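Local coordinates for CRISPR system Cmr subunit Cmr5 (Thermus thermophilus HB8, PDB 2ZOP), which is probably part of the Cmr ribonucleoprotein complex, a type III-B CRISPR effector in the adaptive defence against viruses and other mobile genetic elements, at residues E27-D30 with M31-L35; A12-K15 with V16-A20; L87-Y90 with L91-T94. All blocks are in the same frame, centred on the assembly; numbering follows the deposited sequence.

Contact 1: E27-D30 with M31-L35; sequences EYRD and MALKL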
loop_
_atom_site.group_PDB
_atom_site.type_symbol
_atom_site.label_atom_id
_atom_site.label_comp_id
_atom_site.label_asym_id
_atom_site.label_seq_id
_atom_site.Cartn_x
_atom_site.Cartn_y
_atom_site.Cartn_z
ATOM N N GLU A 27 0.012 6.412 27.341
ATOM C CA GLU A 27 0.058 7.087 26.050
ATOM C C GLU A 27 1.202 6.503 25.224
ATOM O O GLU A 27 1.125 6.420 23.989
ATOM C CB GLU A 27 0.252 8.594 26.260
ATOM C CG GLU A 27 -0.810 9.201 27.185
ATOM C CD GLU A 27 -0.584 10.676 27.497
ATOM O OE1 GLU A 27 0.585 11.111 27.585
ATOM O OE2 GLU A 27 -1.585 11.403 27.673
ATOM N N TYR A 28 2.258 6.103 25.925
ATOM C CA TYR A 28 3.433 5.500 25.311
ATOM C C TYR A 28 3.031 4.183 24.654
ATOM O O TYR A 28 3.451 3.875 23.533
ATOM C CB TYR A 28 4.491 5.223 26.376
ATOM C CG TYR A 28 5.825 4.763 25.830
ATOM C CD1 TYR A 28 6.800 5.683 25.453
ATOM C CD2 TYR A 28 6.118 3.407 25.718
ATOM C CE1 TYR A 28 8.045 5.259 24.984
ATOM C CE2 TYR A 28 7.352 2.974 25.250
ATOM C CZ TYR A 28 8.309 3.899 24.888
ATOM O OH TYR A 28 9.526 3.462 24.450
ATOM N N ARG A 29 2.236 3.401 25.375
ATOM C CA ARG A 29 1.751 2.116 24.887
ATOM C C ARG A 29 0.817 2.328 23.697
ATOM O O ARG A 29 0.886 1.590 22.711
ATOM C CB ARG A 29 1.009 1.366 26.011
ATOM C CG ARG A 29 0.122 0.211 25.527
ATOM C CD ARG A 29 -0.434 -0.621 26.692
ATOM N NE ARG A 29 -1.264 -1.730 26.219
ATOM C CZ ARG A 29 -2.526 -1.596 25.825
ATOM N NH1 ARG A 29 -3.104 -0.404 25.857
ATOM N NH2 ARG A 29 -3.203 -2.645 25.380
ATOM N N ASP A 30 -0.059 3.332 23.795
ATOM C CA ASP A 30 -0.991 3.611 22.708
ATOM C C ASP A 30 -0.220 3.839 21.415
ATOM O O ASP A 30 -0.567 3.282 20.367
ATOM C CB ASP A 30 -1.846 4.851 23.003
ATOM C CG ASP A 30 -2.867 4.603 24.088
ATOM O OD1 ASP A 30 -3.299 3.441 24.236
ATOM O OD2 ASP A 30 -3.251 5.568 24.780
HETATM N N MSE A 31 0.830 4.654 21.495
HETATM C CA MSE A 31 1.642 4.938 20.322
HETATM C C MSE A 31 2.409 3.713 19.836
HETATM O O MSE A 31 2.563 3.513 18.635
HETATM C CB MSE A 31 2.610 6.087 20.604
HETATM C CG MSE A 31 2.083 7.407 20.081
HETATM SE SE MSE A 31 2.376 7.709 18.170
HETATM C CE MSE A 31 1.767 6.074 17.365
ATOM N N ALA A 32 2.891 2.907 20.775
ATOM C CA ALA A 32 3.628 1.695 20.440
ATOM C C ALA A 32 2.727 0.731 19.672
ATOM O O ALA A 32 3.162 0.097 18.708
ATOM C CB ALA A 32 4.148 1.019 21.719
ATOM N N LEU A 33 1.470 0.623 20.097
ATOM C CA LEU A 33 0.526 -0.285 19.444
ATOM C C LEU A 33 0.049 0.212 18.080
ATOM O O LEU A 33 -0.277 -0.580 17.207
ATOM C CB LEU A 33 -0.693 -0.539 20.345
ATOM C CG LEU A 33 -0.427 -1.218 21.696
ATOM C CD1 LEU A 33 -1.742 -1.674 22.314
ATOM C CD2 LEU A 33 0.491 -2.403 21.501
ATOM N N LYS A 34 0.028 1.525 17.902
ATOM C CA LYS A 34 -0.419 2.129 16.658
ATOM C C LYS A 34 0.655 2.235 15.568
ATOM O O LYS A 34 0.349 2.115 14.380
ATOM C CB LYS A 34 -0.990 3.528 16.954
ATOM C CG LYS A 34 -1.343 4.371 15.720
ATOM C CD LYS A 34 -2.488 3.761 14.927
ATOM C CE LYS A 34 -3.818 3.908 15.659
ATOM N NZ LYS A 34 -4.922 3.235 14.930
ATOM N N LEU A 35 1.910 2.432 15.962
ATOM C CA LEU A 35 2.969 2.610 14.977
ATOM C C LEU A 35 3.117 1.552 13.875
ATOM O O LEU A 35 3.204 1.899 12.696
ATOM C CB LEU A 35 4.314 2.823 15.669
ATOM C CG LEU A 35 5.447 3.212 14.711
ATOM C CD1 LEU A 35 5.037 4.439 13.890
ATOM C CD2 LEU A 35 6.728 3.489 15.515
#
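Glu27 O accepts the N-H of Met31 (a selenomethionine) at 3.1 Å, the first of four i to i+4 backbone bonds that join 27-30 to 31-35. The Met31 chain bends at chi2 and chi3; its CB lies 3.7 Å from Glu27 O, and the side chain packs on Phe50 and Val51 of helix 44-52. Tyr28 O takes the N-H of Ala32 at 3.0 Å, and the Ala32 methyl lies 3.5 Å from the same oxygen. The Tyr28 side chain packs on Phe104, and its hydroxyl is hydrogen-bonded to Asp65. These turns belong to the second helix of an all-alpha bundle, residues 25-42, packed against helices 44-52, 57-69 and 87-111. Arg29 O accepts the N-H of Leu33 at 2.8 Å, and Arg29 carries the main side-chain contact. Its CG is anti to the backbone N (chi1 163°) and the chain then runs extended to NE; Leu33 CD1 lies over one face of the guanidinium, 3.5 Å from the plane and over its centre. NH2 is held by Gln109 OE1, and Leu33 also packs on Gln109. Asp30 O receives the N-H of Lys34 at 3.1 Å, a more bent bond (139° at the hydrogen), with Lys34 CB 3.4 Å from that oxygen.

Contact 2: A12-K15 with V16-A20; sequences AYEK and VREAA
Ala12 O to Val16 N, Tyr13 O to Arg17 N and Lys15 O to Ala19 N are the firm backbone hydrogen bonds here; the first measures 2.9 Å. The charged side chains meet less closely. Glu14 reaches out extended beyond CG, and its OE2 stands 4.1 Å from Arg17 NH1, beyond a salt bridge, with the carboxylate and guanidinium planes 36° apart. Arg17 CD lies 3.5 Å from Glu14 CA, and a bend at chi3 redirects the chain beyond CD; the placing of the Arg17 CG that leads to it is doubtful. On the next turn Glu18 lies across Glu14: its OE1 approaches Glu14 CG at 3.5 Å, and the two carboxylates are nearly parallel, 13° apart, with the OE1 atoms of Glu14 and Glu18 separated by 4.1 Å. Such like charges would be expected to repel if both are ionised, and the nearby arginine may offset part of this. This is the C-terminal half of amphipathic helix 4-19, the first of the helical bundle: Glu14, Arg17 and Glu18 form an exposed charged face, while Ala12 and Val16 are buried against Phe104 and Leu111 of helix 87-111. Val16 CG2 sits 3.2 Å from Ala12 O. Lys15 bends at chi2, and its side chain packs on Phe104 and Tyr28, whereas the Tyr13 ring meets that of Phe107 with planes about 30° apart.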
loop_
_atom_site.group_PDB
_atom_site.type_symbol
_atom_site.label_atom_id
_atom_site.label_comp_id
_atom_site.label_asym_id
_atom_site.label_seq_id
_atom_site.Cartn_x
_atom_site.Cartn_y
_atom_site.Cartn_z
ATOM N N ALA A 12 14.552 -2.588 22.753
ATOM C CA ALA A 12 13.167 -2.137 22.792
ATOM C C ALA A 12 12.603 -2.514 24.152
ATOM O O ALA A 12 11.861 -1.754 24.777
ATOM C CB ALA A 12 12.360 -2.812 21.679
ATOM N N TYR A 13 12.968 -3.710 24.594
ATOM C CA TYR A 13 12.548 -4.230 25.882
ATOM C C TYR A 13 12.987 -3.249 26.966
ATOM O O TYR A 13 12.204 -2.888 27.839
ATOM C CB TYR A 13 13.194 -5.605 26.094
ATOM C CG TYR A 13 12.977 -6.236 27.449
ATOM C CD1 TYR A 13 11.740 -6.167 28.089
ATOM C CD2 TYR A 13 13.989 -6.981 28.052
ATOM C CE1 TYR A 13 11.514 -6.826 29.291
ATOM C CE2 TYR A 13 13.775 -7.650 29.253
ATOM C CZ TYR A 13 12.535 -7.568 29.868
ATOM O OH TYR A 13 12.320 -8.236 31.052
ATOM N N GLU A 14 14.231 -2.794 26.896
ATOM C CA GLU A 14 14.727 -1.859 27.898
ATOM C C GLU A 14 13.994 -0.514 27.835
ATOM O O GLU A 14 13.653 0.067 28.862
ATOM C CB GLU A 14 16.228 -1.635 27.730
ATOM C CG GLU A 14 16.800 -0.728 28.801
ATOM C CD GLU A 14 18.304 -0.601 28.729
ATOM O OE1 GLU A 14 18.807 0.052 27.791
ATOM O OE2 GLU A 14 18.984 -1.161 29.617
ATOM N N LYS A 15 13.751 -0.021 26.628
ATOM C CA LYS A 15 13.044 1.249 26.471
ATOM C C LYS A 15 11.637 1.169 27.071
ATOM O O LYS A 15 11.171 2.107 27.721
ATOM C CB LYS A 15 12.956 1.619 24.990
ATOM C CG LYS A 15 14.309 1.834 24.322
ATOM C CD LYS A 15 15.004 3.046 24.924
ATOM C CE LYS A 15 16.321 3.348 24.227
ATOM N NZ LYS A 15 16.848 4.671 24.661
ATOM N N VAL A 16 10.962 0.046 26.866
ATOM C CA VAL A 16 9.610 -0.114 27.394
ATOM C C VAL A 16 9.590 -0.266 28.918
ATOM O O VAL A 16 8.714 0.292 29.591
ATOM C CB VAL A 16 8.892 -1.322 26.737
ATOM C CG1 VAL A 16 7.518 -1.521 27.366
ATOM C CG2 VAL A 16 8.733 -1.077 25.233
ATOM N N ARG A 17 10.549 -1.009 29.466
ATOM C CA ARG A 17 10.612 -1.190 30.915
ATOM C C ARG A 17 10.817 0.179 31.564
ATOM O O ARG A 17 10.308 0.442 32.652
ATOM C CB ARG A 17 11.757 -2.143 31.309
ATOM C CG ARG A 17 13.157 -1.626 30.995
ATOM C CD ARG A 17 14.276 -2.635 31.309
ATOM N NE ARG A 17 14.579 -2.769 32.734
ATOM C CZ ARG A 17 15.782 -3.101 33.207
ATOM N NH1 ARG A 17 16.784 -3.326 32.364
ATOM N NH2 ARG A 17 15.996 -3.207 34.516
ATOM N N GLU A 18 11.554 1.054 30.886
ATOM C CA GLU A 18 11.800 2.393 31.412
ATOM C C GLU A 18 10.542 3.271 31.315
ATOM O O GLU A 18 10.207 3.980 32.264
ATOM C CB GLU A 18 12.984 3.037 30.676
ATOM C CG GLU A 18 14.324 2.393 31.040
ATOM C CD GLU A 18 15.465 2.794 30.111
ATOM O OE1 GLU A 18 16.612 2.368 30.362
ATOM O OE2 GLU A 18 15.222 3.527 29.131
ATOM N N ALA A 19 9.836 3.212 30.188
ATOM C CA ALA A 19 8.607 4.000 30.030
ATOM C C ALA A 19 7.547 3.555 31.054
ATOM O O ALA A 19 6.716 4.348 31.497
ATOM C CB ALA A 19 8.056 3.845 28.614
ATOM N N ALA A 20 7.590 2.284 31.435
ATOM C CA ALA A 20 6.633 1.751 32.400
ATOM C C ALA A 20 6.753 2.428 33.769
ATOM O O ALA A 20 5.829 2.370 34.579
ATOM C CB ALA A 20 6.834 0.239 32.547
#

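Contact 3: L87-Y90 with L91-T94; sequences LLQY and LRLT
Thr94 OG1 stands over one face of the Tyr90 ring, 4.0 Å above its plane and displaced toward the rim. The same hydroxyl donates to Tyr90 O at 2.8 Å, and the Thr94 N-H reaches that carbonyl from the opposite face of its plane at 2.9 Å, which gives the oxygen two donors. Thr94 OG1 lies anti to its own carbonyl carbon (chi1 -70°), the turn that swings it back toward the preceding turn of helix. The Tyr90 side chain leaves with CG trans to the backbone N (chi1 -176°), and its hydroxyl is bonded to Ser45 N at the start of helix 44-52, beside Leu44.

Leu87 and Leu91 pass at a slant, Leu87 CG 4.1 Å from Leu91 CD1, while Leu91 CG settles 3.3 Å from Leu87 O. Arg92 folds its chain back at chi3 and brings NH2 to 3.6 Å from Gln89 CG, with Gln89 CA over one guanidinium face near the rim. The backbone bond from Leu93 N to Gln89 O is 2.8 Å long; Leu93 CB lies close to Gln89 O, and the side chain packs on Tyr72, Leu78 and Ala82. Leu87, Leu88 and Leu91 meet Ala42, Phe50 and Leu38 of a second subunit, respectively. The arrangement is that of the first turns of a long amphipathic helix, residues 87-111, with an apolar stripe that joins subunits of the Cmr5 homotrimer.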
loop_
_atom_site.group_PDB
_atom_site.type_symbol
_atom_site.label_atom_id
_atom_site.label_comp_id
_atom_site.label_asym_id
_atom_site.label_seq_id
_atom_site.Cartn_x
_atom_site.Cartn_y
_atom_site.Cartn_z
ATOM N N LEU A 87 15.177 4.395 -3.302
ATOM C CA LEU A 87 14.156 3.360 -3.145
ATOM C C LEU A 87 14.464 2.103 -2.338
ATOM O O LEU A 87 13.740 1.781 -1.392
ATOM C CB LEU A 87 13.611 2.946 -4.515
ATOM C CG LEU A 87 12.359 2.065 -4.442
ATOM C CD1 LEU A 87 11.285 2.773 -3.617
ATOM C CD2 LEU A 87 11.848 1.769 -5.840
ATOM N N LEU A 88 15.518 1.383 -2.705
ATOM C CA LEU A 88 15.862 0.152 -2.005
ATOM C C LEU A 88 16.187 0.404 -0.547
ATOM O O LEU A 88 15.776 -0.347 0.338
ATOM C CB LEU A 88 17.066 -0.523 -2.659
ATOM C CG LEU A 88 16.943 -0.952 -4.119
ATOM C CD1 LEU A 88 18.157 -1.805 -4.473
ATOM C CD2 LEU A 88 15.657 -1.744 -4.328
ATOM N N GLN A 89 16.949 1.457 -0.302
ATOM C CA GLN A 89 17.329 1.791 1.052
ATOM C C GLN A 89 16.083 2.164 1.856
ATOM O O GLN A 89 15.981 1.837 3.041
ATOM C CB GLN A 89 18.330 2.951 1.041
ATOM C CG GLN A 89 19.669 2.638 0.363
ATOM C CD GLN A 89 19.533 2.219 -1.104
ATOM O OE1 GLN A 89 18.821 2.853 -1.888
ATOM N NE2 GLN A 89 20.233 1.147 -1.478
ATOM N N TYR A 90 15.133 2.833 1.203
ATOM C CA TYR A 90 13.898 3.255 1.863
ATOM C C TYR A 90 13.057 2.044 2.236
ATOM O O TYR A 90 12.458 2.000 3.309
ATOM C CB TYR A 90 13.088 4.171 0.943
ATOM C CG TYR A 90 11.838 4.750 1.573
ATOM C CD1 TYR A 90 11.909 5.820 2.475
ATOM C CD2 TYR A 90 10.578 4.224 1.274
ATOM C CE1 TYR A 90 10.746 6.352 3.060
ATOM C CE2 TYR A 90 9.420 4.743 1.853
ATOM C CZ TYR A 90 9.509 5.806 2.742
ATOM O OH TYR A 90 8.349 6.323 3.275
ATOM N N LEU A 91 13.013 1.055 1.346
ATOM C CA LEU A 91 12.231 -0.143 1.613
ATOM C C LEU A 91 12.897 -0.967 2.707
ATOM O O LEU A 91 12.218 -1.560 3.542
ATOM C CB LEU A 91 12.071 -0.969 0.340
ATOM C CG LEU A 91 11.225 -0.284 -0.735
ATOM C CD1 LEU A 91 11.288 -1.073 -2.028
ATOM C CD2 LEU A 91 9.795 -0.167 -0.253
ATOM N N ARG A 92 14.229 -0.996 2.694
ATOM C CA ARG A 92 14.988 -1.721 3.705
ATOM C C ARG A 92 14.795 -1.039 5.058
ATOM O O ARG A 92 14.589 -1.703 6.078
ATOM C CB ARG A 92 16.480 -1.735 3.359
ATOM C CG ARG A 92 17.350 -2.319 4.472
ATOM C CD ARG A 92 18.727 -2.742 3.977
ATOM N NE ARG A 92 19.546 -1.620 3.524
ATOM C CZ ARG A 92 19.993 -1.479 2.278
ATOM N NH1 ARG A 92 19.695 -2.389 1.358
ATOM N NH2 ARG A 92 20.748 -0.439 1.955
ATOM N N LEU A 93 14.868 0.288 5.067
ATOM C CA LEU A 93 14.691 1.034 6.309
ATOM C C LEU A 93 13.290 0.768 6.840
ATOM O O LEU A 93 13.080 0.611 8.048
ATOM C CB LEU A 93 14.879 2.529 6.072
ATOM C CG LEU A 93 14.769 3.397 7.326
ATOM C CD1 LEU A 93 15.827 2.970 8.337
ATOM C CD2 LEU A 93 14.930 4.874 6.942
ATOM N N THR A 94 12.330 0.714 5.923
ATOM C CA THR A 94 10.950 0.446 6.294
ATOM C C THR A 94 10.870 -0.892 7.046
ATOM O O THR A 94 10.262 -0.975 8.111
ATOM C CB THR A 94 10.044 0.405 5.039
ATOM O OG1 THR A 94 9.926 1.730 4.488
ATOM C CG2 THR A 94 8.655 -0.138 5.391
#

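How the contacts relate
Contacts 2, 1 and 3 follow one another along the chain, on the first, second and last of its six helices. Contacts 1 and 2 touch, their centres 13 Å apart: the Tyr28 ring of contact 1 lies against contact 2, with Tyr28 CD2 3.5 Å from Ala19 CB. Both also meet Phe104 of helix 87-111, which contact 3 opens. Contact 3 is remote from them, centred about 23 Å from contact 1 and 27 Å from contact 2, on the opposite side of the chain's centre, with nearest atoms about 9 Å and 14 Å away. It meets a second subunit, whereas no other chain of the trimer touches contact 2.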